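Local coordinates for protein N-terminal acetyltransferase B complex subunit NAT3 (Candida albicans, PDB 5K04) that transfers the acetyl group of acetyl-coenzyme A to the N-terminal amino group of proteins, as the probable catalytic subunit of the NatB complex, at residues 15-19 against 53-57; 31-35 against 57-61; 39-44 against 96-102. Residue numbers count along the deposited sequence, not the author numbering.

Contact 1 (15-19 against 53-57); sequences LNPVN and QASGY
In this GNAT-fold subunit a single short helical turn, 16-19, lies against the start of strand 53-65, near the bound coenzyme A. L15 leads into the turn, which its carbonyl O closes by accepting N19 N at 2.7 Å and, weakly, V18 N at 3.0 Å. Residues 54-57 run as strand with a kink at S55 (phi/psi -95/-13), followed by an almost fully extended G56 (175/174). CA atoms lie closest for L15 and A54 (7.1 Å) and for V18 and G56 (6.8 Å); 300 Å² is buried.

Apolar packing comes from L15 and V18. L15 CD2 meets A54 CB at 4.1 Å, while L15 CD1 and V18 CG1 approach Y57 CE2 at 3.7 and 3.8 Å. V18, chi1 t, also sets CG2 4.0 Å from A54 O. P17 CG rests 3.8 Å from NE2 of Q53, whose amide is hydrogen-bonded to N557 of the partner subunit; N16 also bonds to that chain, so the turn sits at the subunit interface.

Y57 points toward the turn with chi1 p, and its OH donates to N19 OD1, near the ring plane, in a very short hydrogen bond of 2.5 Å.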
ATOM      1  N   LEU B  15       1.768  -1.551   7.515  1.00 45.99           N
ATOM      2  CA  LEU B  15       2.823  -1.216   8.456  1.00 44.76           C
ATOM      3  C   LEU B  15       2.774   0.229   8.939  1.00 37.16           C
ATOM      4  O   LEU B  15       3.673   0.652   9.670  1.00 22.80           O
ATOM      5  CB  LEU B  15       4.189  -1.467   7.804  1.00 45.07           C
ATOM      6  CG  LEU B  15       4.866  -2.819   8.031  1.00 54.93           C
ATOM      7  CD1 LEU B  15       6.285  -2.778   7.464  1.00 63.00           C
ATOM      8  CD2 LEU B  15       4.863  -3.227   9.517  1.00 41.07           C
ATOM      9  N   ASN B  16       1.802   1.020   8.500  1.00 41.37           N
ATOM     10  CA  ASN B  16       1.821   2.431   8.879  1.00 42.58           C
ATOM     11  C   ASN B  16       1.757   2.661  10.392  1.00 39.71           C
ATOM     12  O   ASN B  16       2.425   3.595  10.866  1.00 29.95           O
ATOM     13  CB  ASN B  16       0.704   3.170   8.139  1.00 37.62           C
ATOM     14  CG  ASN B  16       0.996   3.312   6.646  1.00 37.36           C
ATOM     15  OD1 ASN B  16       2.157   3.281   6.219  1.00 27.12           O
ATOM     16  ND2 ASN B  16      -0.056   3.475   5.849  1.00 36.24           N
ATOM     17  N   PRO B  17       1.037   1.861  11.196  1.00 41.70           N
ATOM     18  CA  PRO B  17       1.089   2.078  12.654  1.00 41.92           C
ATOM     19  C   PRO B  17       2.507   2.042  13.203  1.00 44.79           C
ATOM     20  O   PRO B  17       2.843   2.773  14.146  1.00 27.24           O
ATOM     21  CB  PRO B  17       0.243   0.923  13.209  1.00 34.54           C
ATOM     22  CG  PRO B  17      -0.686   0.585  12.114  1.00 35.49           C
ATOM     23  CD  PRO B  17       0.080   0.789  10.841  1.00 33.62           C
ATOM     24  N   VAL B  18       3.362   1.225  12.596  1.00 50.76           N
ATOM     25  CA  VAL B  18       4.764   1.174  12.977  1.00 45.80           C
ATOM     26  C   VAL B  18       5.572   2.240  12.236  1.00 40.36           C
ATOM     27  O   VAL B  18       6.324   3.004  12.850  1.00 21.66           O
ATOM     28  CB  VAL B  18       5.306  -0.241  12.714  1.00 41.27           C
ATOM     29  CG1 VAL B  18       6.811  -0.279  12.904  1.00 42.30           C
ATOM     30  CG2 VAL B  18       4.632  -1.237  13.645  1.00 38.40           C
ATOM     31  N   ASN B  19       5.428   2.316  10.914  1.00 43.75           N
ATOM     32  CA  ASN B  19       6.324   3.139  10.100  1.00 42.46           C
ATOM     33  C   ASN B  19       5.916   4.606  10.029  1.00 40.66           C
ATOM     34  O   ASN B  19       6.599   5.384   9.351  1.00 31.24           O
ATOM     35  CB  ASN B  19       6.432   2.547   8.697  1.00 41.15           C
ATOM     36  CG  ASN B  19       7.429   1.381   8.632  1.00 45.03           C
ATOM     37  OD1 ASN B  19       7.843   0.839   9.663  1.00 28.93           O
ATOM     38  ND2 ASN B  19       7.819   1.000   7.415  1.00 48.00           N
ATOM     39  N   GLN B  53      -1.871  -8.585  13.671  1.00 55.79           N
ATOM     40  CA  GLN B  53      -1.292  -7.306  13.293  1.00 56.64           C
ATOM     41  C   GLN B  53       0.181  -7.285  13.661  1.00 42.99           C
ATOM     42  O   GLN B  53       0.575  -7.777  14.720  1.00 32.35           O
ATOM     43  CB  GLN B  53      -2.023  -6.155  13.992  1.00 67.28           C
ATOM     44  CG  GLN B  53      -1.495  -4.766  13.640  1.00 71.80           C
ATOM     45  CD  GLN B  53      -1.976  -3.661  14.586  1.00 67.33           C
ATOM     46  OE1 GLN B  53      -2.498  -3.927  15.668  1.00 65.27           O
ATOM     47  NE2 GLN B  53      -1.788  -2.413  14.172  1.00 64.73           N
ATOM     48  N   ALA B  54       0.993  -6.720  12.774  1.00 42.62           N
ATOM     49  CA  ALA B  54       2.420  -6.614  13.026  1.00 45.07           C
ATOM     50  C   ALA B  54       2.667  -5.623  14.158  1.00 41.71           C
ATOM     51  O   ALA B  54       2.263  -4.458  14.079  1.00 29.87           O
ATOM     52  CB  ALA B  54       3.159  -6.189  11.758  1.00 39.01           C
ATOM     53  N   SER B  55       3.311  -6.101  15.221  1.00 41.05           N
ATOM     54  CA  SER B  55       3.690  -5.277  16.355  1.00 40.19           C
ATOM     55  C   SER B  55       5.120  -4.751  16.248  1.00 42.83           C
ATOM     56  O   SER B  55       5.495  -3.855  17.014  1.00 36.16           O
ATOM     57  CB  SER B  55       3.527  -6.087  17.643  1.00 33.83           C
ATOM     58  OG  SER B  55       4.189  -7.333  17.520  1.00 30.28           O
ATOM     59  N   GLY B  56       5.912  -5.288  15.321  1.00 42.54           N
ATOM     60  CA  GLY B  56       7.272  -4.837  15.096  1.00 37.34           C
ATOM     61  C   GLY B  56       7.948  -5.718  14.069  1.00 39.88           C
ATOM     62  O   GLY B  56       7.396  -6.726  13.622  1.00 24.45           O
ATOM     63  N   TYR B  57       9.168  -5.324  13.697  1.00 40.96           N
ATOM     64  CA  TYR B  57       9.944  -6.148  12.785  1.00 42.80           C
ATOM     65  C   TYR B  57      11.434  -5.911  12.984  1.00 38.17           C
ATOM     66  O   TYR B  57      11.861  -4.921  13.584  1.00 23.28           O
ATOM     67  CB  TYR B  57       9.560  -5.920  11.308  1.00 39.95           C
ATOM     68  CG  TYR B  57       9.667  -4.487  10.791  1.00 35.30           C
ATOM     69  CD1 TYR B  57      10.863  -3.979  10.294  1.00 37.41           C
ATOM     70  CD2 TYR B  57       8.545  -3.665  10.762  1.00 34.78           C
ATOM     71  CE1 TYR B  57      10.942  -2.675   9.808  1.00 39.53           C
ATOM     72  CE2 TYR B  57       8.602  -2.379  10.289  1.00 36.92           C
ATOM     73  CZ  TYR B  57       9.798  -1.879   9.807  1.00 39.52           C
ATOM     74  OH  TYR B  57       9.818  -0.586   9.339  1.00 28.22           O
TER

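Contact 2 (31-35 against 57-61); sequences FYSQY and YMMAK
M59 and Y35 bury 91 and 98 Å² here, and the contact is built round them; Y32 adds 46 Å². Helix 31-35 is regular, with Y35 N bonded to F31 O at 3.2 Å, and strand 57-61 is extended. Their local axes pass 9.7 Å apart at 68°, and the CA atoms come nearest at the C-terminal ends, 7.1 Å between Y35 and K61. In all, 312 Å² is buried.

M59 points toward the helix and, with chi angles m, t, p, places its thioether among three rings. Its CE lies over one face of the Y35 ring, 4.2 Å from Y35 CG, and 4.1 Å from F31 CE2. Its SD sits at the edge of the Y32 ring, 3.7 Å from Y32 CE1 and 4.9 Å from the centroid, a Met-aromatic contact.

Y35, chi1 m, points toward the strand. The edge of its ring reaches the backbone, with CD2 3.5 Å from A60 O, and its OH lies 3.5 Å from K61 CE. A water bridges the two side chains, 2.8 Å from Y35 OH and accepting from K61 NZ at 3.1 Å; that ammonium also forms a salt bridge with E63.

Y32, also m, brings its hydroxyl near that of Y57, the two OH atoms 4.1 Å apart; Y32 OH is bonded to F27 N and Y57 OH to N19. F43 of the neighbouring strand packs against Y32, Y35 and M59. This is helix-on-sheet packing within the GNAT fold, an aromatic-rich helix laid obliquely across an inner strand of the mixed sheet.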
ATOM      1  N   PHE B  31      14.923  -1.548  -1.296  1.00 43.13           N
ATOM      2  CA  PHE B  31      15.708  -1.840  -0.103  1.00 42.87           C
ATOM      3  C   PHE B  31      15.085  -2.988   0.696  1.00 33.85           C
ATOM      4  O   PHE B  31      15.773  -3.941   1.079  1.00 26.46           O
ATOM      5  CB  PHE B  31      15.812  -0.556   0.726  1.00 39.23           C
ATOM      6  CG  PHE B  31      16.753  -0.636   1.884  1.00 39.96           C
ATOM      7  CD1 PHE B  31      18.129  -0.599   1.681  1.00 47.11           C
ATOM      8  CD2 PHE B  31      16.268  -0.687   3.189  1.00 43.63           C
ATOM      9  CE1 PHE B  31      19.016  -0.647   2.759  1.00 52.41           C
ATOM     10  CE2 PHE B  31      17.148  -0.729   4.279  1.00 43.26           C
ATOM     11  CZ  PHE B  31      18.525  -0.710   4.062  1.00 43.57           C
ATOM     12  N   TYR B  32      13.779  -2.903   0.958  1.00 34.60           N
ATOM     13  CA  TYR B  32      13.059  -4.005   1.591  1.00 42.56           C
ATOM     14  C   TYR B  32      13.213  -5.297   0.811  1.00 41.21           C
ATOM     15  O   TYR B  32      13.492  -6.355   1.386  1.00 22.94           O
ATOM     16  CB  TYR B  32      11.582  -3.666   1.705  1.00 40.06           C
ATOM     17  CG  TYR B  32      11.308  -2.595   2.700  1.00 44.44           C
ATOM     18  CD1 TYR B  32      11.625  -2.781   4.044  1.00 37.43           C
ATOM     19  CD2 TYR B  32      10.736  -1.389   2.301  1.00 38.48           C
ATOM     20  CE1 TYR B  32      11.367  -1.794   4.964  1.00 39.66           C
ATOM     21  CE2 TYR B  32      10.478  -0.405   3.202  1.00 41.46           C
ATOM     22  CZ  TYR B  32      10.781  -0.601   4.532  1.00 40.79           C
ATOM     23  OH  TYR B  32      10.499   0.411   5.412  1.00 32.94           O
ATOM     24  N   SER B  33      12.984  -5.234  -0.501  1.00 43.33           N
ATOM     25  CA  SER B  33      13.016  -6.442  -1.318  1.00 43.12           C
ATOM     26  C   SER B  33      14.425  -7.031  -1.384  1.00 40.37           C
ATOM     27  O   SER B  33      14.582  -8.255  -1.483  1.00 30.04           O
ATOM     28  CB  SER B  33      12.497  -6.128  -2.722  1.00 34.00           C
ATOM     29  OG  SER B  33      13.439  -5.313  -3.398  1.00 28.68           O
ATOM     30  N   GLN B  34      15.445  -6.174  -1.341  1.00 45.82           N
ATOM     31  CA  GLN B  34      16.833  -6.633  -1.310  1.00 44.59           C
ATOM     32  C   GLN B  34      17.113  -7.482  -0.078  1.00 39.68           C
ATOM     33  O   GLN B  34      17.788  -8.512  -0.163  1.00 30.98           O
ATOM     34  CB  GLN B  34      17.792  -5.428  -1.344  1.00 44.28           C
ATOM     35  CG  GLN B  34      19.268  -5.813  -1.222  1.00 47.31           C
ATOM     36  CD  GLN B  34      20.215  -4.636  -0.915  1.00 53.21           C
ATOM     37  OE1 GLN B  34      19.835  -3.633  -0.304  1.00 44.95           O
ATOM     38  NE2 GLN B  34      21.462  -4.777  -1.341  1.00 56.28           N
ATOM     39  N   TYR B  35      16.633  -7.043   1.089  1.00 40.37           N
ATOM     40  CA  TYR B  35      16.818  -7.840   2.296  1.00 44.35           C
ATOM     41  C   TYR B  35      16.066  -9.159   2.205  1.00 36.86           C
ATOM     42  O   TYR B  35      16.581 -10.201   2.624  1.00 23.44           O
ATOM     43  CB  TYR B  35      16.386  -7.035   3.518  1.00 43.39           C
ATOM     44  CG  TYR B  35      17.497  -6.124   3.992  1.00 38.76           C
ATOM     45  CD1 TYR B  35      17.967  -5.092   3.185  1.00 37.03           C
ATOM     46  CD2 TYR B  35      18.088  -6.305   5.231  1.00 37.46           C
ATOM     47  CE1 TYR B  35      18.996  -4.254   3.608  1.00 40.97           C
ATOM     48  CE2 TYR B  35      19.112  -5.482   5.665  1.00 37.10           C
ATOM     49  CZ  TYR B  35      19.558  -4.463   4.852  1.00 37.25           C
ATOM     50  OH  TYR B  35      20.578  -3.663   5.274  1.00 22.68           O
ATOM     51  N   TYR B  57       9.168  -5.324  13.697  1.00 40.96           N
ATOM     52  CA  TYR B  57       9.944  -6.148  12.785  1.00 42.80           C
ATOM     53  C   TYR B  57      11.434  -5.911  12.984  1.00 38.17           C
ATOM     54  O   TYR B  57      11.861  -4.921  13.584  1.00 23.28           O
ATOM     55  CB  TYR B  57       9.560  -5.920  11.308  1.00 39.95           C
ATOM     56  CG  TYR B  57       9.667  -4.487  10.791  1.00 35.30           C
ATOM     57  CD1 TYR B  57      10.863  -3.979  10.294  1.00 37.41           C
ATOM     58  CD2 TYR B  57       8.545  -3.665  10.762  1.00 34.78           C
ATOM     59  CE1 TYR B  57      10.942  -2.675   9.808  1.00 39.53           C
ATOM     60  CE2 TYR B  57       8.602  -2.379  10.289  1.00 36.92           C
ATOM     61  CZ  TYR B  57       9.798  -1.879   9.807  1.00 39.52           C
ATOM     62  OH  TYR B  57       9.818  -0.586   9.339  1.00 28.22           O
ATOM     63  N   MET B  58      12.206  -6.882  12.484  1.00 38.63           N
ATOM     64  CA  MET B  58      13.659  -6.864  12.440  1.00 36.25           C
ATOM     65  C   MET B  58      14.116  -7.043  10.996  1.00 33.99           C
ATOM     66  O   MET B  58      13.632  -7.938  10.294  1.00 19.87           O
ATOM     67  CB  MET B  58      14.256  -7.977  13.307  1.00 43.33           C
ATOM     68  CG  MET B  58      15.591  -8.475  12.790  1.00 41.16           C
ATOM     69  SD  MET B  58      16.829  -7.227  12.931  1.00 14.81           S
ATOM     70  CE  MET B  58      16.740  -7.135  14.653  1.00 28.06           C
ATOM     71  N   MET B  59      15.004  -6.152  10.546  1.00 42.02           N
ATOM     72  CA  MET B  59      15.724  -6.293   9.289  1.00 39.68           C
ATOM     73  C   MET B  59      17.191  -6.377   9.653  1.00 38.94           C
ATOM     74  O   MET B  59      17.740  -5.440  10.240  1.00 23.61           O
ATOM     75  CB  MET B  59      15.484  -5.116   8.333  1.00 39.80           C
ATOM     76  CG  MET B  59      14.022  -4.789   8.071  1.00 37.75           C
ATOM     77  SD  MET B  59      13.820  -3.213   7.288  1.00 15.58           S
ATOM     78  CE  MET B  59      14.753  -3.618   5.900  1.00 22.97           C
ATOM     79  N   ALA B  60      17.812  -7.505   9.341  1.00 45.79           N
ATOM     80  CA  ALA B  60      19.231  -7.689   9.563  1.00 44.60           C
ATOM     81  C   ALA B  60      19.845  -8.319   8.316  1.00 41.29           C
ATOM     82  O   ALA B  60      19.144  -8.772   7.407  1.00 25.62           O
ATOM     83  CB  ALA B  60      19.496  -8.546  10.815  1.00 34.01           C
ATOM     84  N   LYS B  61      21.174  -8.358   8.288  1.00 42.84           N
ATOM     85  CA  LYS B  61      21.896  -8.932   7.162  1.00 40.25           C
ATOM     86  C   LYS B  61      23.195  -9.541   7.669  1.00 36.74           C
ATOM     87  O   LYS B  61      23.586  -9.346   8.825  1.00 26.25           O
ATOM     88  CB  LYS B  61      22.185  -7.877   6.084  1.00 40.71           C
ATOM     89  CG  LYS B  61      22.918  -6.629   6.607  1.00 43.28           C
ATOM     90  CD  LYS B  61      23.573  -5.831   5.477  1.00 40.84           C
ATOM     91  CE  LYS B  61      23.965  -4.451   5.970  1.00 41.64           C
ATOM     92  NZ  LYS B  61      24.597  -3.643   4.902  1.00 55.37           N
TER
HETATM   93  O   HOH W   1      22.189  -2.360   3.464  1.00 33.07           O

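Contact 3 (39-44 against 96-102); sequences WPQLFY and ELENLTQ
Y44, chi1 p, wedges its ring among E96, L97 and L100: CZ lies 3.8 Å from E96 CG, CE2 3.9 Å from L100 CD1 and 4.0 Å from L97 CD2, and OH 3.2 Å from L97 CG. That hydroxyl is hydrogen-bonded to the carbonyl of L93. L42 (m, t) continues the apolar patch, its CD2 3.6 Å from L100 CD1, which also touches Q41 O at 3.5 Å. CA atoms are nearest for L42 and L97 (7.2 Å) and for Q41 and L100 (7.9 Å); 407 Å² is buried.

Here the start of strand 43-48 and the turn before it meet the connection between helices 89-96 and 101-104, with L100 at the N-cap of the latter. F43 points away and packs on helix 29-38, so helical elements flank both faces of the strand, the sheet-between-helices layout of the GNAT fold.

Q102, extended (t, t), reaches back along the turn: OE1 lies 3.9 Å from L42 CD2, and NE2 is 4.0 Å from W39 CD1, at the indole edge.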
ATOM      1  N   TRP B  39      18.923 -11.918   2.450  1.00 40.65           N
ATOM      2  CA  TRP B  39      18.876 -12.502   3.791  1.00 36.29           C
ATOM      3  C   TRP B  39      17.421 -12.674   4.205  1.00 32.21           C
ATOM      4  O   TRP B  39      16.950 -12.036   5.154  1.00 26.56           O
ATOM      5  CB  TRP B  39      19.642 -11.640   4.797  1.00 34.10           C
ATOM      6  CG  TRP B  39      20.921 -11.136   4.225  1.00 34.95           C
ATOM      7  CD1 TRP B  39      22.119 -11.793   4.181  1.00 39.11           C
ATOM      8  CD2 TRP B  39      21.129  -9.870   3.576  1.00 37.31           C
ATOM      9  NE1 TRP B  39      23.061 -11.018   3.540  1.00 43.83           N
ATOM     10  CE2 TRP B  39      22.483  -9.831   3.162  1.00 42.11           C
ATOM     11  CE3 TRP B  39      20.300  -8.771   3.298  1.00 39.93           C
ATOM     12  CZ2 TRP B  39      23.032  -8.732   2.487  1.00 39.43           C
ATOM     13  CZ3 TRP B  39      20.847  -7.670   2.636  1.00 37.29           C
ATOM     14  CH2 TRP B  39      22.199  -7.667   2.229  1.00 35.27           C
ATOM     15  N   PRO B  40      16.687 -13.562   3.525  1.00 41.44           N
ATOM     16  CA  PRO B  40      15.238 -13.670   3.791  1.00 29.12           C
ATOM     17  C   PRO B  40      14.886 -14.105   5.203  1.00 37.62           C
ATOM     18  O   PRO B  40      13.813 -13.730   5.700  1.00 28.81           O
ATOM     19  CB  PRO B  40      14.758 -14.699   2.755  1.00 33.38           C
ATOM     20  CG  PRO B  40      16.000 -15.360   2.216  1.00 36.04           C
ATOM     21  CD  PRO B  40      17.130 -14.414   2.400  1.00 33.79           C
ATOM     22  N   GLN B  41      15.741 -14.900   5.861  1.00 46.12           N
ATOM     23  CA  GLN B  41      15.448 -15.333   7.227  1.00 46.59           C
ATOM     24  C   GLN B  41      15.680 -14.241   8.271  1.00 42.06           C
ATOM     25  O   GLN B  41      15.234 -14.392   9.416  1.00 24.51           O
ATOM     26  CB  GLN B  41      16.286 -16.556   7.587  1.00 41.90           C
ATOM     27  CG  GLN B  41      15.966 -17.793   6.770  1.00 47.19           C
ATOM     28  CD  GLN B  41      16.600 -19.057   7.343  1.00 49.58           C
ATOM     29  OE1 GLN B  41      16.593 -19.276   8.558  1.00 34.73           O
ATOM     30  NE2 GLN B  41      17.139 -19.904   6.458  1.00 50.88           N
ATOM     31  N   LEU B  42      16.379 -13.162   7.911  1.00 43.86           N
ATOM     32  CA  LEU B  42      16.765 -12.106   8.838  1.00 40.13           C
ATOM     33  C   LEU B  42      15.823 -10.916   8.739  1.00 36.48           C
ATOM     34  O   LEU B  42      16.142  -9.817   9.203  1.00 34.49           O
ATOM     35  CB  LEU B  42      18.217 -11.683   8.589  1.00 42.51           C
ATOM     36  CG  LEU B  42      19.276 -12.812   8.524  1.00 47.07           C
ATOM     37  CD1 LEU B  42      20.698 -12.272   8.666  1.00 45.84           C
ATOM     38  CD2 LEU B  42      19.035 -13.892   9.565  1.00 46.33           C
ATOM     39  N   PHE B  43      14.662 -11.131   8.142  1.00 42.81           N
ATOM     40  CA  PHE B  43      13.629 -10.114   7.992  1.00 39.56           C
ATOM     41  C   PHE B  43      12.347 -10.802   8.462  1.00 37.14           C
ATOM     42  O   PHE B  43      11.679 -11.531   7.714  1.00 23.91           O
ATOM     43  CB  PHE B  43      13.555  -9.603   6.547  1.00 35.93           C
ATOM     44  CG  PHE B  43      12.794  -8.301   6.383  1.00 38.97           C
ATOM     45  CD1 PHE B  43      12.030  -7.776   7.420  1.00 35.67           C
ATOM     46  CD2 PHE B  43      12.835  -7.613   5.169  1.00 43.32           C
ATOM     47  CE1 PHE B  43      11.327  -6.595   7.262  1.00 38.69           C
ATOM     48  CE2 PHE B  43      12.139  -6.422   4.999  1.00 47.56           C
ATOM     49  CZ  PHE B  43      11.384  -5.911   6.056  1.00 47.18           C
ATOM     50  N   TYR B  44      12.034 -10.595   9.731  1.00 38.54           N
ATOM     51  CA  TYR B  44      10.877 -11.210  10.352  1.00 39.52           C
ATOM     52  C   TYR B  44      10.153 -10.169  11.189  1.00 40.00           C
ATOM     53  O   TYR B  44      10.701  -9.124  11.558  1.00 24.78           O
ATOM     54  CB  TYR B  44      11.256 -12.422  11.220  1.00 33.79           C
ATOM     55  CG  TYR B  44      12.408 -12.159  12.157  1.00 36.12           C
ATOM     56  CD1 TYR B  44      12.197 -11.647  13.436  1.00 39.24           C
ATOM     57  CD2 TYR B  44      13.710 -12.425  11.771  1.00 35.72           C
ATOM     58  CE1 TYR B  44      13.275 -11.417  14.312  1.00 37.05           C
ATOM     59  CE2 TYR B  44      14.794 -12.188  12.631  1.00 38.37           C
ATOM     60  CZ  TYR B  44      14.570 -11.685  13.891  1.00 34.78           C
ATOM     61  OH  TYR B  44      15.641 -11.439  14.717  1.00 29.98           O
ATOM     62  N   GLU B  96      16.290 -13.020  18.993  1.00 43.53           N
ATOM     63  CA  GLU B  96      15.922 -14.089  18.063  1.00 44.27           C
ATOM     64  C   GLU B  96      16.967 -14.291  16.957  1.00 44.36           C
ATOM     65  O   GLU B  96      17.086 -15.395  16.413  1.00 27.73           O
ATOM     66  CB  GLU B  96      14.549 -13.775  17.454  1.00 35.40           C
ATOM     67  CG  GLU B  96      14.148 -14.598  16.219  1.00 44.56           C
ATOM     68  CD  GLU B  96      13.900 -16.081  16.495  1.00 45.60           C
ATOM     69  OE1 GLU B  96      13.742 -16.840  15.509  1.00 42.07           O
ATOM     70  OE2 GLU B  96      13.850 -16.492  17.678  1.00 38.18           O
ATOM     71  N   LEU B  97      17.708 -13.235  16.592  1.00 47.49           N
ATOM     72  CA  LEU B  97      18.798 -13.380  15.628  1.00 45.03           C
ATOM     73  C   LEU B  97      19.777 -14.465  16.062  1.00 41.90           C
ATOM     74  O   LEU B  97      20.242 -15.263  15.241  1.00 34.50           O
ATOM     75  CB  LEU B  97      19.532 -12.050  15.467  1.00 42.47           C
ATOM     76  CG  LEU B  97      18.783 -10.958  14.714  1.00 47.69           C
ATOM     77  CD1 LEU B  97      19.488  -9.622  14.870  1.00 44.59           C
ATOM     78  CD2 LEU B  97      18.691 -11.330  13.259  1.00 38.49           C
ATOM     79  N   GLU B  98      20.084 -14.519  17.359  1.00 42.51           N
ATOM     80  CA  GLU B  98      21.074 -15.441  17.886  1.00 41.69           C
ATOM     81  C   GLU B  98      20.617 -16.893  17.802  1.00 45.93           C
ATOM     82  O   GLU B  98      21.442 -17.791  17.993  1.00 39.44           O
ATOM     83  CB  GLU B  98      21.408 -15.030  19.330  1.00 35.91           C
ATOM     84  CG  GLU B  98      21.888 -13.565  19.434  1.00 41.50           C
ATOM     85  CD  GLU B  98      22.090 -13.079  20.875  1.00 44.60           C
ATOM     86  OE1 GLU B  98      22.278 -13.923  21.783  1.00 40.31           O
ATOM     87  OE2 GLU B  98      22.059 -11.848  21.100  1.00 31.82           O
ATOM     88  N   ASN B  99      19.325 -17.134  17.519  1.00 49.77           N
ATOM     89  CA  ASN B  99      18.771 -18.467  17.285  1.00 47.58           C
ATOM     90  C   ASN B  99      18.913 -18.950  15.846  1.00 47.52           C
ATOM     91  O   ASN B  99      18.800 -20.158  15.598  1.00 39.31           O
ATOM     92  CB  ASN B  99      17.283 -18.490  17.645  1.00 41.19           C
ATOM     93  CG  ASN B  99      17.041 -18.304  19.133  1.00 46.78           C
ATOM     94  OD1 ASN B  99      17.951 -18.490  19.956  1.00 31.92           O
ATOM     95  ND2 ASN B  99      15.804 -17.950  19.489  1.00 47.53           N
ATOM     96  N   LEU B 100      19.124 -18.041  14.897  1.00 51.65           N
ATOM     97  CA  LEU B 100      19.208 -18.399  13.487  1.00 51.54           C
ATOM     98  C   LEU B 100      20.603 -18.919  13.156  1.00 45.42           C
ATOM     99  O   LEU B 100      21.610 -18.321  13.555  1.00 36.95           O
ATOM    100  CB  LEU B 100      18.853 -17.189  12.632  1.00 44.37           C
ATOM    101  CG  LEU B 100      17.544 -16.542  13.101  1.00 47.66           C
ATOM    102  CD1 LEU B 100      17.152 -15.326  12.251  1.00 48.36           C
ATOM    103  CD2 LEU B 100      16.413 -17.562  13.118  1.00 44.75           C
ATOM    104  N   THR B 101      20.661 -20.053  12.452  1.00 52.52           N
ATOM    105  CA  THR B 101      21.942 -20.732  12.259  1.00 61.74           C
ATOM    106  C   THR B 101      22.852 -19.938  11.338  1.00 51.44           C
ATOM    107  O   THR B 101      24.081 -20.000  11.467  1.00 49.85           O
ATOM    108  CB  THR B 101      21.731 -22.145  11.705  1.00 66.60           C
ATOM    109  OG1 THR B 101      21.030 -22.077  10.457  1.00 68.64           O
ATOM    110  CG2 THR B 101      20.934 -22.994  12.685  1.00 66.70           C
ATOM    111  N   GLN B 102      22.257 -19.204  10.405  1.00 44.52           N
ATOM    112  CA  GLN B 102      22.997 -18.289   9.549  1.00 45.50           C
ATOM    113  C   GLN B 102      23.724 -17.227  10.377  1.00 45.66           C
ATOM    114  O   GLN B 102      24.869 -16.870  10.071  1.00 30.07           O
ATOM    115  CB  GLN B 102      22.002 -17.689   8.557  1.00 50.01           C
ATOM    116  CG  GLN B 102      22.422 -16.476   7.782  1.00 54.79           C
ATOM    117  CD  GLN B 102      21.386 -16.133   6.712  1.00 52.80           C
ATOM    118  OE1 GLN B 102      20.200 -16.448   6.856  1.00 41.26           O
ATOM    119  NE2 GLN B 102      21.838 -15.519   5.621  1.00 54.83           N
TER

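Contacts 1 and 2 follow one another along strand 53-65 and share Y57; their centres are 14 Å apart, and N19 ND2 comes within 3.4 Å of Y32 OH. Contact 3 joins them through the adjacent antiparallel strand 43-48, its centre 11 Å from that of contact 2: M58 N to Y44 O and A60 N to L42 O, both 2.9 Å, are probable hydrogen bonds, and F43 CE1 packs 3.3 Å from M59 CG. Contact 1 is nearest the cofactor, with the V18 side chain about 6 Å from coenzyme A and that of Y57 about 6 Å from a MES molecule, probably from the crystallisation buffer. In contact 3, the L97 side chain is about 12 Å from coenzyme A.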